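Local coordinates for conserved hypothetical protein (Sulfolobus solfataricus, PDB 2FNA) that binds ADP in a P-loop ATPase domain and, as an archaeal AAA+ ATPase, probably hydrolyses ATP for a purpose not established, at residues F281-Y292 with N327-W337. Residues are numbered along the deposited sequence; the frame is centred on the assembly and turned at random.
Sequences FLHGREIARKRY and NYLTQLTKHSW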
loop_
_atom_site.group_PDB
_atom_site.type_symbol
_atom_site.label_atom_id
_atom_site.label_comp_id
_atom_site.label_asym_id
_atom_site.label_seq_id
_atom_site.Cartn_x
_atom_site.Cartn_y
_atom_site.Cartn_z
ATOM N N PHE A 281 -10.571 -5.637 6.943
ATOM C CA PHE A 281 -11.227 -4.407 7.370
ATOM C C PHE A 281 -12.179 -4.606 8.546
ATOM O O PHE A 281 -12.242 -3.764 9.418
ATOM C CB PHE A 281 -11.972 -3.737 6.201
ATOM C CG PHE A 281 -12.781 -2.519 6.610
ATOM C CD1 PHE A 281 -12.171 -1.278 6.769
ATOM C CD2 PHE A 281 -14.144 -2.627 6.866
ATOM C CE1 PHE A 281 -12.917 -0.161 7.170
ATOM C CE2 PHE A 281 -14.876 -1.534 7.264
ATOM C CZ PHE A 281 -14.278 -0.297 7.417
ATOM N N LEU A 282 -12.927 -5.699 8.562
ATOM C CA LEU A 282 -13.967 -5.913 9.578
ATOM C C LEU A 282 -13.408 -6.466 10.904
ATOM O O LEU A 282 -14.142 -6.610 11.888
ATOM C CB LEU A 282 -15.040 -6.881 9.052
ATOM C CG LEU A 282 -15.902 -6.412 7.885
ATOM C CD1 LEU A 282 -16.761 -7.547 7.379
ATOM C CD2 LEU A 282 -16.739 -5.207 8.271
ATOM N N HIS A 283 -12.126 -6.807 10.891
ATOM C CA HIS A 283 -11.408 -7.260 12.057
ATOM C C HIS A 283 -11.383 -6.097 13.040
ATOM O O HIS A 283 -10.962 -4.982 12.695
ATOM C CB HIS A 283 -9.990 -7.676 11.654
ATOM C CG HIS A 283 -9.247 -8.437 12.708
ATOM N ND1 HIS A 283 -7.901 -8.716 12.611
ATOM C CD2 HIS A 283 -9.661 -8.984 13.877
ATOM C CE1 HIS A 283 -7.522 -9.417 13.667
ATOM N NE2 HIS A 283 -8.566 -9.580 14.456
ATOM N N GLY A 284 -11.880 -6.348 14.246
ATOM C CA GLY A 284 -12.034 -5.296 15.253
ATOM C C GLY A 284 -13.304 -4.452 15.149
ATOM O O GLY A 284 -13.498 -3.540 15.954
ATOM N N ARG A 285 -14.158 -4.738 14.161
ATOM C CA ARG A 285 -15.441 -4.041 13.996
ATOM C C ARG A 285 -16.563 -5.044 13.974
ATOM O O ARG A 285 -17.543 -4.837 13.272
ATOM C CB ARG A 285 -15.485 -3.277 12.665
ATOM C CG ARG A 285 -14.329 -2.361 12.423
ATOM C CD ARG A 285 -14.188 -2.031 10.935
ATOM N NE ARG A 285 -12.853 -1.504 10.676
ATOM C CZ ARG A 285 -12.531 -0.225 10.767
ATOM N NH1 ARG A 285 -13.433 0.665 11.125
ATOM N NH2 ARG A 285 -11.291 0.155 10.536
ATOM N N GLU A 286 -16.427 -6.133 14.727
ATOM C CA GLU A 286 -17.399 -7.224 14.648
ATOM C C GLU A 286 -18.809 -6.781 15.060
ATOM O O GLU A 286 -19.799 -7.336 14.579
ATOM C CB GLU A 286 -16.929 -8.435 15.466
ATOM C CG GLU A 286 -17.664 -9.762 15.149
ATOM C CD GLU A 286 -17.355 -10.349 13.762
ATOM O OE1 GLU A 286 -16.457 -9.843 13.038
ATOM O OE2 GLU A 286 -18.031 -11.338 13.399
ATOM N N ILE A 287 -18.894 -5.772 15.925
ATOM C CA ILE A 287 -20.185 -5.181 16.294
ATOM C C ILE A 287 -20.940 -4.602 15.067
ATOM O O ILE A 287 -22.147 -4.857 14.899
ATOM C CB ILE A 287 -20.019 -4.115 17.428
ATOM C CG1 ILE A 287 -21.371 -3.706 18.018
ATOM C CG2 ILE A 287 -19.262 -2.874 16.939
ATOM C CD1 ILE A 287 -22.039 -4.781 18.878
ATOM N N ALA A 288 -20.236 -3.876 14.190
ATOM C CA ALA A 288 -20.893 -3.190 13.052
ATOM C C ALA A 288 -20.761 -3.967 11.731
ATOM O O ALA A 288 -20.966 -3.422 10.642
ATOM C CB ALA A 288 -20.352 -1.778 12.906
ATOM N N ARG A 289 -20.472 -5.256 11.851
ATOM C CA ARG A 289 -20.096 -6.078 10.726
ATOM C C ARG A 289 -21.202 -6.237 9.672
ATOM O O ARG A 289 -20.983 -5.994 8.495
ATOM C CB ARG A 289 -19.674 -7.443 11.241
ATOM C CG ARG A 289 -19.360 -8.413 10.150
ATOM C CD ARG A 289 -19.329 -9.800 10.672
ATOM N NE ARG A 289 -18.922 -10.716 9.621
ATOM C CZ ARG A 289 -17.667 -10.933 9.247
ATOM N NH1 ARG A 289 -16.648 -10.299 9.834
ATOM N NH2 ARG A 289 -17.438 -11.795 8.270
ATOM N N LYS A 290 -22.369 -6.692 10.100
ATOM C CA LYS A 290 -23.541 -6.789 9.219
ATOM C C LYS A 290 -23.898 -5.445 8.573
ATOM O O LYS A 290 -24.304 -5.394 7.417
ATOM C CB LYS A 290 -24.748 -7.362 9.985
ATOM C CG LYS A 290 -24.591 -8.843 10.324
ATOM C CD LYS A 290 -25.812 -9.409 11.061
ATOM N N ARG A 291 -23.717 -4.367 9.319
ATOM C CA ARG A 291 -23.996 -3.036 8.820
ATOM C C ARG A 291 -23.049 -2.652 7.691
ATOM O O ARG A 291 -23.478 -2.139 6.669
ATOM C CB ARG A 291 -23.877 -2.026 9.953
ATOM C CG ARG A 291 -24.789 -2.352 11.136
ATOM C CD ARG A 291 -24.920 -1.206 12.103
ATOM N NE ARG A 291 -26.073 -1.405 12.982
ATOM C CZ ARG A 291 -26.571 -0.474 13.791
ATOM N NH1 ARG A 291 -26.026 0.732 13.858
ATOM N NH2 ARG A 291 -27.620 -0.755 14.544
ATOM N N TYR A 292 -21.755 -2.885 7.886
ATOM C CA TYR A 292 -20.774 -2.644 6.820
ATOM C C TYR A 292 -21.086 -3.451 5.538
ATOM O O TYR A 292 -21.066 -2.897 4.442
ATOM C CB TYR A 292 -19.345 -2.915 7.320
ATOM C CG TYR A 292 -18.761 -1.787 8.152
ATOM C CD1 TYR A 292 -18.520 -0.534 7.585
ATOM C CD2 TYR A 292 -18.424 -1.968 9.496
ATOM C CE1 TYR A 292 -17.982 0.508 8.321
ATOM C CE2 TYR A 292 -17.870 -0.908 10.256
ATOM C CZ TYR A 292 -17.657 0.323 9.660
ATOM O OH TYR A 292 -17.109 1.380 10.367
ATOM N N ASN A 327 -19.937 7.733 10.827
ATOM C CA ASN A 327 -18.751 6.982 11.244
ATOM C C ASN A 327 -18.469 5.785 10.329
ATOM O O ASN A 327 -17.315 5.524 10.002
ATOM C CB ASN A 327 -18.895 6.540 12.710
ATOM C CG ASN A 327 -17.829 5.532 13.147
ATOM O OD1 ASN A 327 -16.623 5.794 13.068
ATOM N ND2 ASN A 327 -18.282 4.382 13.656
ATOM N N TYR A 328 -19.512 5.060 9.923
ATOM C CA TYR A 328 -19.340 3.918 9.011
ATOM C C TYR A 328 -18.798 4.366 7.638
ATOM O O TYR A 328 -17.862 3.774 7.094
ATOM C CB TYR A 328 -20.663 3.165 8.826
ATOM C CG TYR A 328 -21.321 2.668 10.099
ATOM C CD1 TYR A 328 -20.567 2.100 11.124
ATOM C CD2 TYR A 328 -22.710 2.711 10.252
ATOM C CE1 TYR A 328 -21.168 1.625 12.284
ATOM C CE2 TYR A 328 -23.326 2.233 11.415
ATOM C CZ TYR A 328 -22.545 1.689 12.425
ATOM O OH TYR A 328 -23.123 1.212 13.584
ATOM N N LEU A 329 -19.382 5.412 7.070
ATOM C CA LEU A 329 -18.905 5.926 5.788
ATOM C C LEU A 329 -17.523 6.543 5.894
ATOM O O LEU A 329 -16.724 6.393 4.989
ATOM C CB LEU A 329 -19.897 6.931 5.185
ATOM C CG LEU A 329 -21.261 6.333 4.848
ATOM C CD1 LEU A 329 -22.251 7.430 4.453
ATOM C CD2 LEU A 329 -21.133 5.276 3.759
ATOM N N THR A 330 -17.232 7.230 6.988
ATOM C CA THR A 330 -15.891 7.799 7.216
ATOM C C THR A 330 -14.808 6.729 7.288
ATOM O O THR A 330 -13.719 6.915 6.754
ATOM C CB THR A 330 -15.849 8.627 8.526
ATOM O OG1 THR A 330 -16.689 9.770 8.370
ATOM C CG2 THR A 330 -14.411 9.088 8.860
ATOM N N GLN A 331 -15.097 5.629 7.982
ATOM C CA GLN A 331 -14.151 4.542 8.075
ATOM C C GLN A 331 -13.890 3.929 6.678
ATOM O O GLN A 331 -12.737 3.700 6.292
ATOM C CB GLN A 331 -14.645 3.494 9.078
ATOM C CG GLN A 331 -14.552 3.943 10.531
ATOM C CD GLN A 331 -13.124 4.317 10.916
ATOM O OE1 GLN A 331 -12.251 3.459 10.997
ATOM N NE2 GLN A 331 -12.883 5.603 11.131
ATOM N N LEU A 332 -14.964 3.686 5.936
ATOM C CA LEU A 332 -14.890 3.096 4.586
ATOM C C LEU A 332 -14.079 3.992 3.657
ATOM O O LEU A 332 -13.220 3.512 2.874
ATOM C CB LEU A 332 -16.319 2.860 4.033
ATOM C CG LEU A 332 -17.063 1.659 4.646
ATOM C CD1 LEU A 332 -18.523 1.607 4.238
ATOM C CD2 LEU A 332 -16.374 0.357 4.258
ATOM N N THR A 333 -14.316 5.299 3.755
ATOM C CA THR A 333 -13.562 6.272 2.947
ATOM C C THR A 333 -12.079 6.322 3.340
ATOM O O THR A 333 -11.197 6.397 2.464
ATOM C CB THR A 333 -14.168 7.670 3.055
ATOM O OG1 THR A 333 -15.540 7.623 2.663
ATOM C CG2 THR A 333 -13.465 8.635 2.163
ATOM N N LYS A 334 -11.799 6.288 4.646
ATOM C CA LYS A 334 -10.407 6.348 5.135
ATOM C C LYS A 334 -9.613 5.130 4.699
ATOM O O LYS A 334 -8.413 5.216 4.512
ATOM C CB LYS A 334 -10.352 6.403 6.667
ATOM C CG LYS A 334 -10.926 7.658 7.282
ATOM C CD LYS A 334 -9.850 8.670 7.646
ATOM C CE LYS A 334 -10.257 9.442 8.886
ATOM N NZ LYS A 334 -9.446 10.677 8.987
ATOM N N HIS A 335 -10.289 3.984 4.615
ATOM C CA HIS A 335 -9.675 2.725 4.272
ATOM C C HIS A 335 -9.807 2.440 2.744
ATOM O O HIS A 335 -9.343 1.411 2.251
ATOM C CB HIS A 335 -10.225 1.587 5.150
ATOM C CG HIS A 335 -9.807 1.678 6.589
ATOM N ND1 HIS A 335 -8.760 0.940 7.110
ATOM C CD2 HIS A 335 -10.276 2.439 7.610
ATOM C CE1 HIS A 335 -8.614 1.234 8.389
ATOM N NE2 HIS A 335 -9.514 2.143 8.713
ATOM N N SER A 336 -10.336 3.416 2.006
ATOM C CA SER A 336 -10.334 3.426 0.530
ATOM C C SER A 336 -11.255 2.360 -0.092
ATOM O O SER A 336 -11.034 1.903 -1.223
ATOM C CB SER A 336 -8.910 3.336 0.007
ATOM O OG SER A 336 -8.234 4.557 0.243
ATOM N N TRP A 337 -12.347 2.039 0.605
ATOM C CA TRP A 337 -13.342 1.099 0.068
ATOM C C TRP A 337 -14.285 1.823 -0.855
ATOM O O TRP A 337 -14.675 1.286 -1.916
ATOM C CB TRP A 337 -14.104 0.387 1.191
ATOM C CG TRP A 337 -13.253 -0.616 1.774
ATOM C CD1 TRP A 337 -12.473 -0.494 2.884
ATOM C CD2 TRP A 337 -12.988 -1.902 1.230
ATOM N NE1 TRP A 337 -11.773 -1.650 3.089
ATOM C CE2 TRP A 337 -12.058 -2.527 2.077
ATOM C CE3 TRP A 337 -13.462 -2.596 0.114
ATOM C CZ2 TRP A 337 -11.591 -3.815 1.840
ATOM C CZ3 TRP A 337 -12.998 -3.861 -0.123
ATOM C CH2 TRP A 337 -12.074 -4.465 0.726
#
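Y328 of helix 322-334 reaches across to the start of helix 289-299, its neighbours changing from Y292 to A288 and R291 along the ring. Y328 CB lies 3.8 Å from Y292 CE1. Next, Y328 CD1 comes within 3.7 Å of Y292 CZ, the ring edge pointing at the Y292 face in a T-shaped pair with planes 73° apart. One atom further, CE1 touches the methyl of A288, the N-cap residue of helix 289-299, while CE2 and CZ lie against R291 CD. At the tip, Y328 OH accepts a bent hydrogen bond (137°) from R291 NH1, 3.0 Å away, and sits out of the R291 guanidinium plane; R291 also pairs with E316. Replacing Y328 by alanine removes ring and hydroxyl, and would probably leave R291 NH1 without this acceptor and open a gap beside A288 and the Y292 face. The helices fall in a region matching the MCM C-terminal winged helix-turn-helix family, and the contact ties helix 289-299, the end of helix 259-282 and the turn between them to helix 322-334. Beyond Y292, F281 joins an aromatic cluster: its edge meets the H335 face, W337 turns an edge toward the F281 face, and F281 CZ rests on L332 CD2 (3.8 Å). R285 NE lies over the centre of the F281 ring and donates to F281 O (2.7 Å). With its chain extended from CG to NE, R285 carries NH1 to Q331 OE1 (3.0 Å, 164°), on a lone pair in the carbonyl plane. H335 ND1 is hydrogen-bonded to E179, and S336 closes the helix in a Schellman motif, W337 N bonding to L332 O.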